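Local coordinates for F420-dependent methylenetetrahydromethanopterin dehydrogenase (Methanopyrus kandleri, PDB 3IQE), which catalyses the reversible, coenzyme F420-dependent interconversion of methylene- and methenyl-tetrahydromethanopterin in methanogenesis from carbon dioxide, at the interface of chains A and B. Coordinates in Å, arbitrary orientation; residue numbers count along the deposited sequence, not the author numbering. Chains: chain A/B, F420-dependent methylenetetrahydromethanopterin dehydrogenase.

Contact 1: the interface of chains A and B. Residues chain A 129-130; chain B 263, 265, 275, 281-282.
B:Lys275 reaches across to the backbone of A:Glu130 in a subunit interface of this MTD-family enzyme, a homohexamer built as a trimer of dimers; this is a loop-to-loop patch, with a twin where the chains are exchanged. From CB the lysine chain leaves with CG wedged between the backbone N and the carbonyl carbon (chi1 61°), then turns at chi3, which brings its last carbons alongside the partner's carbonyl. CD and CE each lie 3.4 Å from A:Glu130 O. The terminal amino nitrogen NZ then donates a hydrogen bond of 2.8 Å to that oxygen, approaching a lone pair within the plane of the carbonyl. A lysine suits this place because its CD and CE can run past the carbonyl oxygen while its tip supplies the donor. An alanine here would probably leave A:Glu130 O without this partner and open a gap beside that carbonyl. The carboxylate of A:Glu130 takes no part in this bond: its OE2 stays 6.9 Å from B:Lys275 NZ, so any attraction between the charges would be long-range. The stem carbon CG of A:Glu130 instead meets B:Pro282, lying 4.0 Å from its ring carbon CD; a rigid proline offers a compact apolar surface without a flexible chain. Beside it, B:Pro265 sets CB 3.6 Å from A:Arg129 O, while its ring lies crosswise to the arginine side chain.

Contact 2: the interface of chains A and B. Residues chain A 127-129, 132-134, 137; chain B 26-27, 265.
At the apolar centre, A:Leu132 and the rings of A:Pro134 and B:Pro265 pack with the carbon parts of A:Asp133, B:Glu26 and B:Arg27. A:Leu132 CD2 touches the aliphatic CG of B:Arg27 at 3.8 Å, the two side chains running antiparallel. On the next residue, the methylene CB of A:Asp133 lies 3.6 Å from B:Pro265 CA. The ring of A:Pro134, at the start of helix 134-150, crosses the carboxylate end of B:Glu26, with CD 3.6 Å from the glutamate CD; proline suits a helix's first turn and presents a rigid ring here. Farther out, the guanidinium of B:Arg27 has A:Arg129 CA over one face, 3.6 Å above the plane and towards the rim. The two guanidinium planes stand 83° apart and do not stack, although A:Arg129 NE comes within 3.3 Å of B:Arg27 NH1. Arginine suits this place because its flat group can pack by a face and donate at its edge. A bend at chi3 (-40°) turns the group so that NH2 gives an in-plane bond of 2.7 Å to A:Leu132 O; the donor sits nearly in line with C=O, though the bond itself is bent, 123° at the hydrogen. The same NH2 forms a salt bridge of 2.8 Å with B:Glu26 OE1, meeting it on the anti side, tilted from both planes. This neighbouring carboxylate probably offsets the arginine's charge and steadies its guanidinium. The site thus ties the chain A segment leading into helix 134-150 to chain B within the hexamer.

Contact 1: the interface of chains A and B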
loop_
_atom_site.group_PDB
_atom_site.type_symbol
_atom_site.label_atom_id
_atom_site.label_comp_id
_atom_site.label_asym_id
_atom_site.label_seq_id
_atom_site.Cartn_x
_atom_site.Cartn_y
_atom_site.Cartn_z
ATOM N N ARG A 129 -6.764 -23.970 -19.032
ATOM C CA ARG A 129 -6.919 -24.933 -17.960
ATOM C C ARG A 129 -5.746 -24.856 -16.958
ATOM O O ARG A 129 -5.938 -25.004 -15.740
ATOM C CB ARG A 129 -7.079 -26.346 -18.524
ATOM C CG ARG A 129 -7.360 -27.394 -17.477
ATOM C CD ARG A 129 -7.704 -28.752 -18.074
ATOM N NE ARG A 129 -8.853 -28.610 -18.962
ATOM C CZ ARG A 129 -8.844 -28.886 -20.252
ATOM N NH1 ARG A 129 -9.941 -28.693 -20.964
ATOM N NH2 ARG A 129 -7.755 -29.394 -20.829
ATOM N N GLU A 130 -4.553 -24.594 -17.461
ATOM C CA GLU A 130 -3.364 -24.512 -16.589
ATOM C C GLU A 130 -3.384 -23.348 -15.566
ATOM O O GLU A 130 -2.607 -23.338 -14.603
ATOM C CB GLU A 130 -2.101 -24.468 -17.462
ATOM C CG GLU A 130 -1.960 -25.621 -18.444
ATOM C CD GLU A 130 -2.383 -25.273 -19.863
ATOM O OE1 GLU A 130 -1.721 -25.762 -20.832
ATOM O OE2 GLU A 130 -3.355 -24.511 -20.024
ATOM N N ARG B 263 -4.155 -24.564 -7.549
ATOM C CA ARG B 263 -5.192 -24.513 -8.604
ATOM C C ARG B 263 -5.791 -25.901 -8.807
ATOM O O ARG B 263 -5.041 -26.876 -8.975
ATOM C CB ARG B 263 -4.604 -24.010 -9.922
ATOM C CG ARG B 263 -3.860 -22.677 -9.800
ATOM C CD ARG B 263 -3.414 -22.054 -11.132
ATOM N NE ARG B 263 -2.506 -20.960 -10.850
ATOM C CZ ARG B 263 -2.933 -19.714 -10.697
ATOM N NH1 ARG B 263 -2.098 -18.771 -10.353
ATOM N NH2 ARG B 263 -4.218 -19.422 -10.887
ATOM N N PRO B 265 -8.570 -26.956 -11.239
ATOM C CA PRO B 265 -9.350 -26.874 -12.477
ATOM C C PRO B 265 -10.039 -28.174 -12.778
ATOM O O PRO B 265 -9.543 -29.247 -12.417
ATOM C CB PRO B 265 -8.275 -26.579 -13.553
ATOM C CG PRO B 265 -7.077 -27.165 -13.019
ATOM C CD PRO B 265 -7.125 -26.945 -11.520
ATOM N N LYS B 275 -2.732 -28.613 -9.098
ATOM C CA LYS B 275 -1.339 -28.228 -9.364
ATOM C C LYS B 275 -0.952 -27.144 -8.366
ATOM O O LYS B 275 -1.828 -26.494 -7.872
ATOM C CB LYS B 275 -1.191 -27.656 -10.773
ATOM C CG LYS B 275 -1.983 -26.405 -11.063
ATOM C CD LYS B 275 -1.714 -25.797 -12.453
ATOM C CE LYS B 275 -0.456 -24.944 -12.492
ATOM N NZ LYS B 275 -0.188 -24.423 -13.857
ATOM N N ASP B 281 1.722 -28.949 -15.051
ATOM C CA ASP B 281 0.438 -29.303 -15.654
ATOM C C ASP B 281 -0.529 -29.838 -14.613
ATOM O O ASP B 281 -0.186 -30.745 -13.859
ATOM C CB ASP B 281 0.620 -30.362 -16.743
ATOM C CG ASP B 281 1.390 -29.830 -17.942
ATOM O OD1 ASP B 281 2.493 -30.347 -18.205
ATOM O OD2 ASP B 281 0.925 -28.864 -18.586
ATOM N N PRO B 282 -1.747 -29.275 -14.576
ATOM C CA PRO B 282 -2.760 -29.809 -13.697
ATOM C C PRO B 282 -2.848 -31.309 -13.911
ATOM O O PRO B 282 -2.707 -31.763 -15.037
ATOM C CB PRO B 282 -4.053 -29.109 -14.155
ATOM C CG PRO B 282 -3.697 -28.269 -15.322
ATOM C CD PRO B 282 -2.218 -28.092 -15.310
#

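Contact 2: the interface of chains A and B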
loop_
_atom_site.group_PDB
_atom_site.type_symbol
_atom_site.label_atom_id
_atom_site.label_comp_id
_atom_site.label_asym_id
_atom_site.label_seq_id
_atom_site.Cartn_x
_atom_site.Cartn_y
_atom_site.Cartn_z
ATOM N N ALA A 127 -8.756 -17.788 -20.052
ATOM C CA ALA A 127 -9.407 -19.092 -19.914
ATOM C C ALA A 127 -8.594 -20.260 -20.444
ATOM O O ALA A 127 -8.940 -20.846 -21.469
ATOM C CB ALA A 127 -10.769 -19.059 -20.625
ATOM N N ARG A 128 -7.510 -20.577 -19.745
ATOM C CA ARG A 128 -6.686 -21.743 -20.016
ATOM C C ARG A 128 -6.680 -22.675 -18.789
ATOM O O ARG A 128 -6.581 -22.228 -17.640
ATOM C CB ARG A 128 -5.260 -21.298 -20.334
ATOM C CG ARG A 128 -5.074 -20.701 -21.722
ATOM C CD ARG A 128 -5.159 -21.729 -22.819
ATOM N NE ARG A 128 -4.641 -21.215 -24.089
ATOM C CZ ARG A 128 -4.668 -21.887 -25.223
ATOM N NH1 ARG A 128 -4.214 -21.315 -26.306
ATOM N NH2 ARG A 128 -5.184 -23.107 -25.269
ATOM N N ARG A 129 -6.764 -23.970 -19.032
ATOM C CA ARG A 129 -6.919 -24.933 -17.960
ATOM C C ARG A 129 -5.746 -24.856 -16.958
ATOM O O ARG A 129 -5.938 -25.004 -15.740
ATOM C CB ARG A 129 -7.079 -26.346 -18.524
ATOM C CG ARG A 129 -7.360 -27.394 -17.477
ATOM C CD ARG A 129 -7.704 -28.752 -18.074
ATOM N NE ARG A 129 -8.853 -28.610 -18.962
ATOM C CZ ARG A 129 -8.844 -28.886 -20.252
ATOM N NH1 ARG A 129 -9.941 -28.693 -20.964
ATOM N NH2 ARG A 129 -7.755 -29.394 -20.829
ATOM N N LEU A 132 -6.668 -21.066 -15.082
ATOM C CA LEU A 132 -8.000 -20.691 -14.657
ATOM C C LEU A 132 -8.785 -21.828 -13.994
ATOM O O LEU A 132 -9.372 -22.665 -14.676
ATOM C CB LEU A 132 -8.795 -20.165 -15.835
ATOM C CG LEU A 132 -10.067 -19.529 -15.281
ATOM C CD1 LEU A 132 -9.737 -18.150 -14.718
ATOM C CD2 LEU A 132 -11.226 -19.347 -16.147
ATOM N N ASP A 133 -8.791 -21.866 -12.668
ATOM C CA ASP A 133 -9.670 -22.779 -11.918
ATOM C C ASP A 133 -10.758 -21.926 -11.243
ATOM O O ASP A 133 -10.796 -20.727 -11.470
ATOM C CB ASP A 133 -8.884 -23.620 -10.920
ATOM C CG ASP A 133 -8.417 -22.815 -9.707
ATOM O OD1 ASP A 133 -8.369 -21.560 -9.779
ATOM O OD2 ASP A 133 -8.101 -23.460 -8.681
ATOM N N PRO A 134 -11.687 -22.542 -10.506
ATOM C CA PRO A 134 -12.830 -21.773 -10.014
ATOM C C PRO A 134 -12.445 -20.561 -9.165
ATOM O O PRO A 134 -13.073 -19.495 -9.285
ATOM C CB PRO A 134 -13.595 -22.815 -9.195
ATOM C CG PRO A 134 -13.361 -24.078 -9.938
ATOM C CD PRO A 134 -11.947 -23.996 -10.421
ATOM N N MET A 137 -11.007 -17.749 -11.311
ATOM C CA MET A 137 -12.127 -17.188 -12.052
ATOM C C MET A 137 -12.927 -16.209 -11.179
ATOM O O MET A 137 -13.397 -15.170 -11.664
ATOM C CB MET A 137 -13.020 -18.319 -12.554
ATOM C CG MET A 137 -14.302 -17.904 -13.286
ATOM S SD MET A 137 -15.671 -17.465 -12.192
ATOM C CE MET A 137 -15.822 -18.943 -11.203
ATOM N N GLU B 26 -15.720 -23.614 -14.704
ATOM C CA GLU B 26 -15.066 -22.336 -14.840
ATOM C C GLU B 26 -14.673 -21.943 -16.265
ATOM O O GLU B 26 -14.467 -20.770 -16.521
ATOM C CB GLU B 26 -13.796 -22.309 -13.974
ATOM C CG GLU B 26 -12.709 -23.264 -14.434
ATOM C CD GLU B 26 -12.844 -24.647 -13.817
ATOM O OE1 GLU B 26 -11.873 -25.425 -13.881
ATOM O OE2 GLU B 26 -13.918 -24.957 -13.260
ATOM N N ARG B 27 -14.606 -22.915 -17.190
ATOM C CA ARG B 27 -14.200 -22.644 -18.580
ATOM C C ARG B 27 -15.237 -23.152 -19.585
ATOM O O ARG B 27 -14.933 -23.272 -20.773
ATOM C CB ARG B 27 -12.840 -23.278 -18.872
ATOM C CG ARG B 27 -11.676 -22.531 -18.235
ATOM C CD ARG B 27 -10.327 -23.204 -18.586
ATOM N NE ARG B 27 -10.543 -24.643 -18.520
ATOM C CZ ARG B 27 -10.633 -25.294 -17.368
ATOM N NH1 ARG B 27 -10.910 -26.576 -17.352
ATOM N NH2 ARG B 27 -10.484 -24.639 -16.225
ATOM N N PRO B 265 -8.570 -26.956 -11.239
ATOM C CA PRO B 265 -9.350 -26.874 -12.477
ATOM C C PRO B 265 -10.039 -28.174 -12.778
ATOM O O PRO B 265 -9.543 -29.247 -12.417
ATOM C CB PRO B 265 -8.275 -26.579 -13.553
ATOM C CG PRO B 265 -7.077 -27.165 -13.019
ATOM C CD PRO B 265 -7.125 -26.945 -11.520
#

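Contact 1 and contact 2 lie side by side on one interface, the centres of their C-alpha atoms about 8 Å apart. They share A:Arg129 and B:Pro265, which meet where the patches join. From chain A, one continuous stretch supplies both, running through the loop into the start of helix 134-150. Chain B contributes parts distant in sequence: contact 2 adds B:Glu26 and B:Arg27 from the N-terminal part, while the C-terminal segment serves contact 1 and, through B:Pro265, contact 2 as well. The chain A loop is gripped at the backbone carbonyls of A:Glu130 and A:Leu132. Two-fold symmetry repeats both patches with the chains exchanged, doubling their contribution to the assembly.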